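Local atomic coordinates of uncharacterized protein (Bacteroides ovatus CL02T12C04, PDB entry 6PTM), a protein that probably hydrolyses carrageenan oligosaccharides from their chain ends, as an exo-carrageenase of glycoside hydrolase family 42. Residues 586-598 and 701-713. Residues are numbered along the deposited sequence; the frame is centred on the assembly and turned at random.
Sequences IYEKLNFSGLPIG and DRNMPGCEWRVIA. With EDO (1,2-ethanediol), chain E; EDO (1,2-ethanediol), chain F.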
ATOM      1  N   ILE A 586      16.138 -10.976   5.226  1.00 15.39           N
ATOM      2  CA  ILE A 586      17.282 -10.146   4.774  1.00 16.00           C
ATOM      3  C   ILE A 586      16.837  -8.667   4.745  1.00 15.92           C
ATOM      4  O   ILE A 586      17.618  -7.802   5.206  1.00 15.64           O
ATOM      5  CB  ILE A 586      17.915 -10.630   3.444  1.00 15.91           C
ATOM      6  CG1 ILE A 586      19.065  -9.717   3.014  1.00 16.89           C
ATOM      7  CG2 ILE A 586      16.913 -10.749   2.309  1.00 15.62           C
ATOM      8  CD1 ILE A 586      20.158  -9.479   4.067  1.00 17.18           C
ATOM      9  N   TYR A 587      15.613  -8.369   4.311  1.00 15.01           N
ATOM     10  CA  TYR A 587      15.044  -6.989   4.367  1.00 15.21           C
ATOM     11  C   TYR A 587      15.113  -6.448   5.794  1.00 14.83           C
ATOM     12  O   TYR A 587      15.621  -5.346   6.004  1.00 14.53           O
ATOM     13  CB  TYR A 587      13.580  -6.975   3.927  1.00 15.09           C
ATOM     14  CG  TYR A 587      12.938  -5.617   3.934  1.00 15.01           C
ATOM     15  CD1 TYR A 587      13.231  -4.675   2.960  1.00 16.42           C
ATOM     16  CD2 TYR A 587      12.085  -5.241   4.959  1.00 15.90           C
ATOM     17  CE1 TYR A 587      12.656  -3.409   2.974  1.00 16.51           C
ATOM     18  CE2 TYR A 587      11.491  -3.981   4.984  1.00 16.81           C
ATOM     19  CZ  TYR A 587      11.758  -3.072   3.976  1.00 16.01           C
ATOM     20  OH  TYR A 587      11.180  -1.857   4.000  1.00 16.65           O
ATOM     21  N   GLU A 588      14.569  -7.198   6.754  1.00 15.93           N
ATOM     22  CA  GLU A 588      14.544  -6.824   8.202  1.00 16.29           C
ATOM     23  C   GLU A 588      15.980  -6.604   8.707  1.00 17.30           C
ATOM     24  O   GLU A 588      16.250  -5.634   9.468  1.00 15.70           O
ATOM     25  CB  GLU A 588      13.858  -7.940   8.974  1.00 17.72           C
ATOM     26  CG  GLU A 588      13.781  -7.725  10.462  1.00 18.34           C
ATOM     27  CD  GLU A 588      13.011  -8.824  11.172  1.00 19.89           C
ATOM     28  OE1 GLU A 588      13.354 -10.021  10.974  1.00 18.94           O
ATOM     29  OE2 GLU A 588      12.091  -8.488  11.932  1.00 20.81           O
ATOM     30  N   LYS A 589      16.881  -7.486   8.301  1.00 16.46           N
ATOM     31  CA  LYS A 589      18.297  -7.432   8.711  1.00 16.40           C
ATOM     32  C   LYS A 589      18.911  -6.118   8.244  1.00 16.28           C
ATOM     33  O   LYS A 589      19.705  -5.580   8.982  1.00 14.83           O
ATOM     34  CB  LYS A 589      19.036  -8.660   8.172  1.00 18.41           C
ATOM     35  CG  LYS A 589      20.440  -8.799   8.696  1.00 21.55           C
ATOM     36  CD  LYS A 589      20.448  -9.112  10.185  1.00 22.12           C
ATOM     37  CE  LYS A 589      21.805  -9.529  10.687  1.00 25.52           C
ATOM     38  NZ  LYS A 589      21.700  -9.876  12.127  1.00 29.50           N
ATOM     39  N   LEU A 590      18.529  -5.598   7.071  1.00 16.41           N
ATOM     40  CA  LEU A 590      19.188  -4.417   6.475  1.00 17.46           C
ATOM     41  C   LEU A 590      18.445  -3.111   6.815  1.00 17.11           C
ATOM     42  O   LEU A 590      19.039  -2.084   6.653  1.00 17.35           O
ATOM     43  CB  LEU A 590      19.284  -4.592   4.955  1.00 17.17           C
ATOM     44  CG  LEU A 590      20.131  -5.753   4.429  1.00 17.48           C
ATOM     45  CD1 LEU A 590      20.102  -5.747   2.904  1.00 16.00           C
ATOM     46  CD2 LEU A 590      21.560  -5.701   4.952  1.00 18.18           C
ATOM     47  N   ASN A 591      17.190  -3.159   7.237  1.00 17.54           N
ATOM     48  CA  ASN A 591      16.259  -2.003   7.181  1.00 17.39           C
ATOM     49  C   ASN A 591      16.377  -1.035   8.373  1.00 17.99           C
ATOM     50  O   ASN A 591      15.695   0.035   8.335  1.00 16.80           O
ATOM     51  CB  ASN A 591      14.797  -2.432   7.151  1.00 17.87           C
ATOM     52  CG  ASN A 591      13.909  -1.267   6.779  1.00 17.59           C
ATOM     53  OD1 ASN A 591      14.185  -0.600   5.788  1.00 17.74           O
ATOM     54  ND2 ASN A 591      12.893  -1.004   7.582  1.00 16.74           N
ATOM     55  N   PHE A 592      17.221  -1.315   9.366  1.00 17.30           N
ATOM     56  CA  PHE A 592      17.313  -0.447  10.565  1.00 17.01           C
ATOM     57  C   PHE A 592      18.721   0.125  10.677  1.00 16.79           C
ATOM     58  O   PHE A 592      19.172   0.330  11.797  1.00 15.42           O
ATOM     59  CB  PHE A 592      16.863  -1.226  11.814  1.00 17.09           C
ATOM     60  CG  PHE A 592      15.454  -1.728  11.694  1.00 16.25           C
ATOM     61  CD1 PHE A 592      15.196  -2.942  11.075  1.00 16.37           C
ATOM     62  CD2 PHE A 592      14.391  -0.955  12.107  1.00 15.21           C
ATOM     63  CE1 PHE A 592      13.906  -3.389  10.916  1.00 16.04           C
ATOM     64  CE2 PHE A 592      13.095  -1.412  11.957  1.00 16.88           C
ATOM     65  CZ  PHE A 592      12.853  -2.620  11.337  1.00 16.10           C
ATOM     66  N   SER A 593      19.347   0.473   9.552  1.00 16.62           N
ATOM     67  CA  SER A 593      20.729   1.027   9.506  1.00 14.92           C
ATOM     68  C   SER A 593      20.733   2.446   8.922  1.00 14.33           C
ATOM     69  O   SER A 593      21.813   2.889   8.517  1.00 16.28           O
ATOM     70  CB  SER A 593      21.655   0.113   8.723  1.00 14.60           C
ATOM     71  OG  SER A 593      21.692  -1.177   9.294  1.00 14.98           O
ATOM     72  N   GLY A 594      19.571   3.109   8.789  1.00 14.11           N
ATOM     73  CA  GLY A 594      19.482   4.482   8.281  1.00 13.37           C
ATOM     74  C   GLY A 594      19.385   4.591   6.761  1.00 14.55           C
ATOM     75  O   GLY A 594      19.362   5.727   6.248  1.00 13.74           O
ATOM     76  N   LEU A 595      19.350   3.470   6.049  1.00 15.05           N
ATOM     77  CA  LEU A 595      19.355   3.413   4.563  1.00 14.90           C
ATOM     78  C   LEU A 595      18.017   2.896   4.063  1.00 14.36           C
ATOM     79  O   LEU A 595      17.484   1.924   4.589  1.00 15.76           O
ATOM     80  CB  LEU A 595      20.444   2.452   4.105  1.00 15.81           C
ATOM     81  CG  LEU A 595      21.881   2.855   4.421  1.00 17.20           C
ATOM     82  CD1 LEU A 595      22.816   1.743   3.990  1.00 18.90           C
ATOM     83  CD2 LEU A 595      22.225   4.191   3.765  1.00 17.80           C
ATOM     84  N   PRO A 596      17.446   3.512   3.013  1.00 14.35           N
ATOM     85  CA  PRO A 596      16.311   2.923   2.316  1.00 13.12           C
ATOM     86  C   PRO A 596      16.800   1.625   1.695  1.00 13.71           C
ATOM     87  O   PRO A 596      17.794   1.665   0.982  1.00 14.68           O
ATOM     88  CB  PRO A 596      15.908   3.984   1.276  1.00 13.55           C
ATOM     89  CG  PRO A 596      16.604   5.247   1.713  1.00 12.65           C
ATOM     90  CD  PRO A 596      17.856   4.802   2.441  1.00 13.36           C
ATOM     91  N   ILE A 597      16.077   0.525   1.926  1.00 13.72           N
ATOM     92  CA  ILE A 597      16.401  -0.798   1.335  1.00 14.04           C
ATOM     93  C   ILE A 597      15.435  -1.068   0.177  1.00 15.20           C
ATOM     94  O   ILE A 597      14.229  -0.944   0.384  1.00 17.93           O
ATOM     95  CB  ILE A 597      16.353  -1.911   2.394  1.00 14.28           C
ATOM     96  CG1 ILE A 597      17.278  -1.574   3.570  1.00 14.57           C
ATOM     97  CG2 ILE A 597      16.685  -3.258   1.780  1.00 14.56           C
ATOM     98  CD1 ILE A 597      18.710  -1.325   3.181  1.00 13.53           C
ATOM     99  N   GLY A 598      15.962  -1.411  -1.006  1.00 14.33           N
ATOM    100  CA  GLY A 598      15.111  -1.686  -2.171  1.00 14.45           C
ATOM    101  C   GLY A 598      15.333  -3.047  -2.721  1.00 14.44           C
ATOM    102  O   GLY A 598      15.961  -3.895  -2.020  1.00 13.05           O
ATOM    103  N   ASP A 701      14.180  -3.134  25.449  1.00 24.00           N
ATOM    104  CA  ASP A 701      14.155  -4.365  26.289  1.00 25.75           C
ATOM    105  C   ASP A 701      14.044  -5.622  25.409  1.00 28.18           C
ATOM    106  O   ASP A 701      13.874  -6.679  25.981  1.00 25.70           O
ATOM    107  CB  ASP A 701      13.036  -4.296  27.337  1.00 28.24           C
ATOM    108  CG  ASP A 701      11.620  -4.198  26.771  1.00 35.67           C
ATOM    109  OD1 ASP A 701      11.458  -4.373  25.536  1.00 37.35           O
ATOM    110  OD2 ASP A 701      10.670  -3.950  27.570  1.00 35.30           O
ATOM    111  N   ARG A 702      14.164  -5.498  24.083  1.00 27.41           N
ATOM    112  CA  ARG A 702      14.071  -6.666  23.166  1.00 26.71           C
ATOM    113  C   ARG A 702      15.454  -7.034  22.607  1.00 25.90           C
ATOM    114  O   ARG A 702      16.435  -6.372  22.956  1.00 25.28           O
ATOM    115  CB  ARG A 702      13.035  -6.415  22.065  1.00 27.09           C
ATOM    116  CG  ARG A 702      11.687  -5.955  22.599  1.00 28.90           C
ATOM    117  CD  ARG A 702      10.696  -5.381  21.611  1.00 27.09           C
ATOM    118  NE  ARG A 702      11.295  -4.838  20.411  1.00 26.49           N
ATOM    119  CZ  ARG A 702      11.459  -3.561  20.135  1.00 24.74           C
ATOM    120  NH1 ARG A 702      11.085  -2.626  20.992  1.00 23.60           N
ATOM    121  NH2 ARG A 702      12.006  -3.224  18.989  1.00 26.22           N
ATOM    122  N   ASN A 703      15.512  -8.068  21.768  1.00 24.23           N
ATOM    123  CA  ASN A 703      16.788  -8.527  21.177  1.00 34.41           C
ATOM    124  C   ASN A 703      17.012  -7.755  19.863  1.00 39.32           C
ATOM    125  O   ASN A 703      18.033  -8.028  19.248  1.00 43.99           O
ATOM    126  N   MET A 704      16.098  -6.856  19.427  1.00 35.92           N
ATOM    127  CA  MET A 704      16.082  -6.345  18.029  1.00 29.47           C
ATOM    128  C   MET A 704      15.673  -4.864  17.916  1.00 25.78           C
ATOM    129  O   MET A 704      14.814  -4.352  18.633  1.00 21.50           O
ATOM    130  CB  MET A 704      15.104  -7.156  17.174  1.00 34.23           C
ATOM    131  CG  MET A 704      15.455  -8.622  16.972  1.00 38.01           C
ATOM    132  SD  MET A 704      14.025  -9.428  16.206  1.00 46.66           S
ATOM    133  CE  MET A 704      14.429  -9.245  14.469  1.00 41.62           C
ATOM    134  N   PRO A 705      16.198  -4.155  16.899  1.00 21.83           N
ATOM    135  CA  PRO A 705      15.769  -2.785  16.632  1.00 21.58           C
ATOM    136  C   PRO A 705      14.308  -2.732  16.144  1.00 18.89           C
ATOM    137  O   PRO A 705      13.837  -3.692  15.545  1.00 19.11           O
ATOM    138  CB  PRO A 705      16.746  -2.304  15.558  1.00 21.60           C
ATOM    139  CG  PRO A 705      17.193  -3.556  14.863  1.00 23.89           C
ATOM    140  CD  PRO A 705      17.192  -4.645  15.929  1.00 21.98           C
ATOM    141  N   GLY A 706      13.625  -1.619  16.438  1.00 17.84           N
ATOM    142  CA  GLY A 706      12.300  -1.279  15.881  1.00 15.74           C
ATOM    143  C   GLY A 706      12.234   0.115  15.276  1.00 14.73           C
ATOM    144  O   GLY A 706      11.191   0.448  14.711  1.00 13.88           O
ATOM    145  N   CYS A 707      13.250   0.957  15.485  1.00 14.74           N
ATOM    146  CA  CYS A 707      13.235   2.354  14.998  1.00 14.76           C
ATOM    147  C   CYS A 707      13.804   2.388  13.591  1.00 14.78           C
ATOM    148  O   CYS A 707      15.043   2.230  13.421  1.00 13.30           O
ATOM    149  CB  CYS A 707      14.008   3.276  15.925  1.00 15.68           C
ATOM    150  SG  CYS A 707      13.178   3.487  17.508  1.00 16.10           S
ATOM    151  N   GLU A 708      12.924   2.561  12.605  1.00 14.11           N
ATOM    152  CA  GLU A 708      13.369   2.804  11.222  1.00 13.22           C
ATOM    153  C   GLU A 708      13.699   4.282  11.099  1.00 12.74           C
ATOM    154  O   GLU A 708      12.820   5.098  11.364  1.00 11.02           O
ATOM    155  CB  GLU A 708      12.273   2.442  10.226  1.00 14.14           C
ATOM    156  CG  GLU A 708      12.805   2.391   8.810  1.00 14.93           C
ATOM    157  CD  GLU A 708      11.720   2.392   7.747  1.00 15.83           C
ATOM    158  OE1 GLU A 708      11.114   3.480   7.509  1.00 17.18           O
ATOM    159  OE2 GLU A 708      11.447   1.306   7.226  1.00 16.03           O
ATOM    160  N   TRP A 709      14.919   4.599  10.690  1.00 12.49           N
ATOM    161  CA  TRP A 709      15.406   5.997  10.636  1.00 12.88           C
ATOM    162  C   TRP A 709      15.987   6.328   9.263  1.00 13.68           C
ATOM    163  O   TRP A 709      16.388   5.375   8.517  1.00 13.29           O
ATOM    164  CB  TRP A 709      16.369   6.280  11.772  1.00 12.82           C
ATOM    165  CG  TRP A 709      17.577   5.419  11.804  1.00 12.78           C
ATOM    166  CD1 TRP A 709      17.664   4.165  12.310  1.00 13.23           C
ATOM    167  CD2 TRP A 709      18.906   5.809  11.438  1.00 13.26           C
ATOM    168  NE1 TRP A 709      18.951   3.711  12.199  1.00 13.74           N
ATOM    169  CE2 TRP A 709      19.744   4.708  11.701  1.00 13.22           C
ATOM    170  CE3 TRP A 709      19.460   6.965  10.891  1.00 13.90           C
ATOM    171  CZ2 TRP A 709      21.115   4.742  11.468  1.00 13.39           C
ATOM    172  CZ3 TRP A 709      20.807   6.986  10.608  1.00 14.37           C
ATOM    173  CH2 TRP A 709      21.620   5.888  10.892  1.00 14.25           C
ATOM    174  N   ARG A 710      15.929   7.619   8.909  1.00 13.84           N
ATOM    175  CA  ARG A 710      16.423   8.150   7.626  1.00 13.15           C
ATOM    176  C   ARG A 710      17.023   9.522   7.897  1.00 13.85           C
ATOM    177  O   ARG A 710      16.607  10.176   8.847  1.00 13.71           O
ATOM    178  CB  ARG A 710      15.286   8.283   6.607  1.00 14.60           C
ATOM    179  CG  ARG A 710      14.575   6.983   6.252  1.00 14.65           C
ATOM    180  CD  ARG A 710      15.449   5.950   5.535  1.00 15.21           C
ATOM    181  NE  ARG A 710      14.679   4.732   5.230  1.00 16.20           N
ATOM    182  CZ  ARG A 710      13.756   4.628   4.268  1.00 17.61           C
ATOM    183  NH1 ARG A 710      13.455   5.658   3.479  1.00 16.96           N
ATOM    184  NH2 ARG A 710      13.095   3.489   4.123  1.00 18.33           N
ATOM    185  N   VAL A 711      17.974   9.938   7.069  1.00 13.63           N
ATOM    186  CA  VAL A 711      18.620  11.259   7.184  1.00 14.22           C
ATOM    187  C   VAL A 711      18.719  11.886   5.798  1.00 13.78           C
ATOM    188  O   VAL A 711      19.241  11.211   4.887  1.00 15.20           O
ATOM    189  CB  VAL A 711      20.001  11.129   7.843  1.00 13.32           C
ATOM    190  CG1 VAL A 711      20.611  12.510   8.094  1.00 14.09           C
ATOM    191  CG2 VAL A 711      19.899  10.321   9.119  1.00 13.45           C
ATOM    192  N   ILE A 712      18.269  13.135   5.673  1.00 14.01           N
ATOM    193  CA  ILE A 712      18.489  13.955   4.453  1.00 15.13           C
ATOM    194  C   ILE A 712      19.223  15.234   4.851  1.00 16.28           C
ATOM    195  O   ILE A 712      19.121  15.632   6.029  1.00 15.98           O
ATOM    196  CB  ILE A 712      17.173  14.248   3.721  1.00 15.45           C
ATOM    197  CG1 ILE A 712      16.187  14.988   4.617  1.00 15.75           C
ATOM    198  CG2 ILE A 712      16.595  12.968   3.137  1.00 15.75           C
ATOM    199  CD1 ILE A 712      14.941  15.453   3.929  1.00 15.87           C
ATOM    200  N   ALA A 713      19.925  15.835   3.891  1.00 17.17           N
ATOM    201  CA  ALA A 713      20.649  17.114   4.028  1.00 18.93           C
ATOM    202  C   ALA A 713      19.637  18.219   3.849  1.00 20.40           C
ATOM    203  O   ALA A 713      18.905  18.146   2.871  1.00 22.39           O
ATOM    204  CB  ALA A 713      21.725  17.208   2.980  1.00 20.92           C
TER
HETATM  205  C1  EDO E 804      22.828  12.882   3.392  1.00 31.47           C
HETATM  206  O1  EDO E 804      21.673  12.243   2.876  1.00 35.76           O
HETATM  207  C2  EDO E 804      22.806  12.767   4.869  1.00 29.46           C
HETATM  208  O2  EDO E 804      22.855  11.446   5.387  1.00 23.20           O
HETATM  209  C1  EDO F 805      22.861   8.683   2.821  1.00 29.98           C
HETATM  210  O1  EDO F 805      22.537   9.816   2.000  1.00 33.46           O
HETATM  211  C2  EDO F 805      21.748   8.297   3.708  1.00 28.55           C
HETATM  212  O2  EDO F 805      21.480   9.215   4.770  1.00 22.50           O
HETATM  213  O   HOH W   1      15.238   2.063   6.136  1.00 11.31           O
HETATM  214  O   HOH W   2      16.639   2.646   9.106  1.00 12.39           O
HETATM  215  O   HOH W   3      18.870   8.034   4.998  1.00 13.42           O
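The CA of Gly-594 sits over the indole face of Trp-709, and this pairing is the centre of an interdomain seam in which the loop joining helix 579-590 to strand 597-600 of a parallel alpha/beta sheet meets strand 707-715, an outermost strand of the C-terminal antiparallel sheet. The CA of Gly-594 is 3.3 Å from the centroid of the six-membered ring of Trp-709, a CH-pi contact only 6° off the ring normal, and Ser-593 C lies over the same face, toward the rim. The same CA of Gly-594 approaches Trp-709 O at 3.2 Å in a CA-H...O contact, so one residue is held by both ring and backbone of its partner. The backbone, at a positive phi of 87°, lays Gly-594 CA on the ring. Trp-709 NE1 adds a weak hydrogen bond to Phe-592 O.

Polar grip comes from Asn-591, whose ND2 donates to Glu-708 OE2 at 2.7 Å and nearly straight. OE2 of Glu-708 accepts through its anti lone pair and lies near the amide plane of Asn-591, although the carboxylate and amide planes are 83° apart. The other oxygen, OE1 of Glu-708, is hydrogen-bonded to His-499 NE2, which helps to fix the carboxylate. With CG anti to the carbonyl carbon, the Phe-592 ring lies along residues 705-708: Pro-705 O is over one face, Phe-592 CB packs 3.9 Å from Pro-705 CG, and Cys-707 O meets the edge 3.5 Å from Phe-592 CD2. One face of the Arg-710 guanidinium is covered by Pro-596, with Arg-710 NH1 3.6 Å from Pro-596 CG.

Waters bridge the loop and the strand. One accepts from both Gly-594 N and Trp-709 N; the oxygen of another lies 2.9 Å from Arg-710 NE, from which it accepts, and 2.7 Å from Leu-595 O.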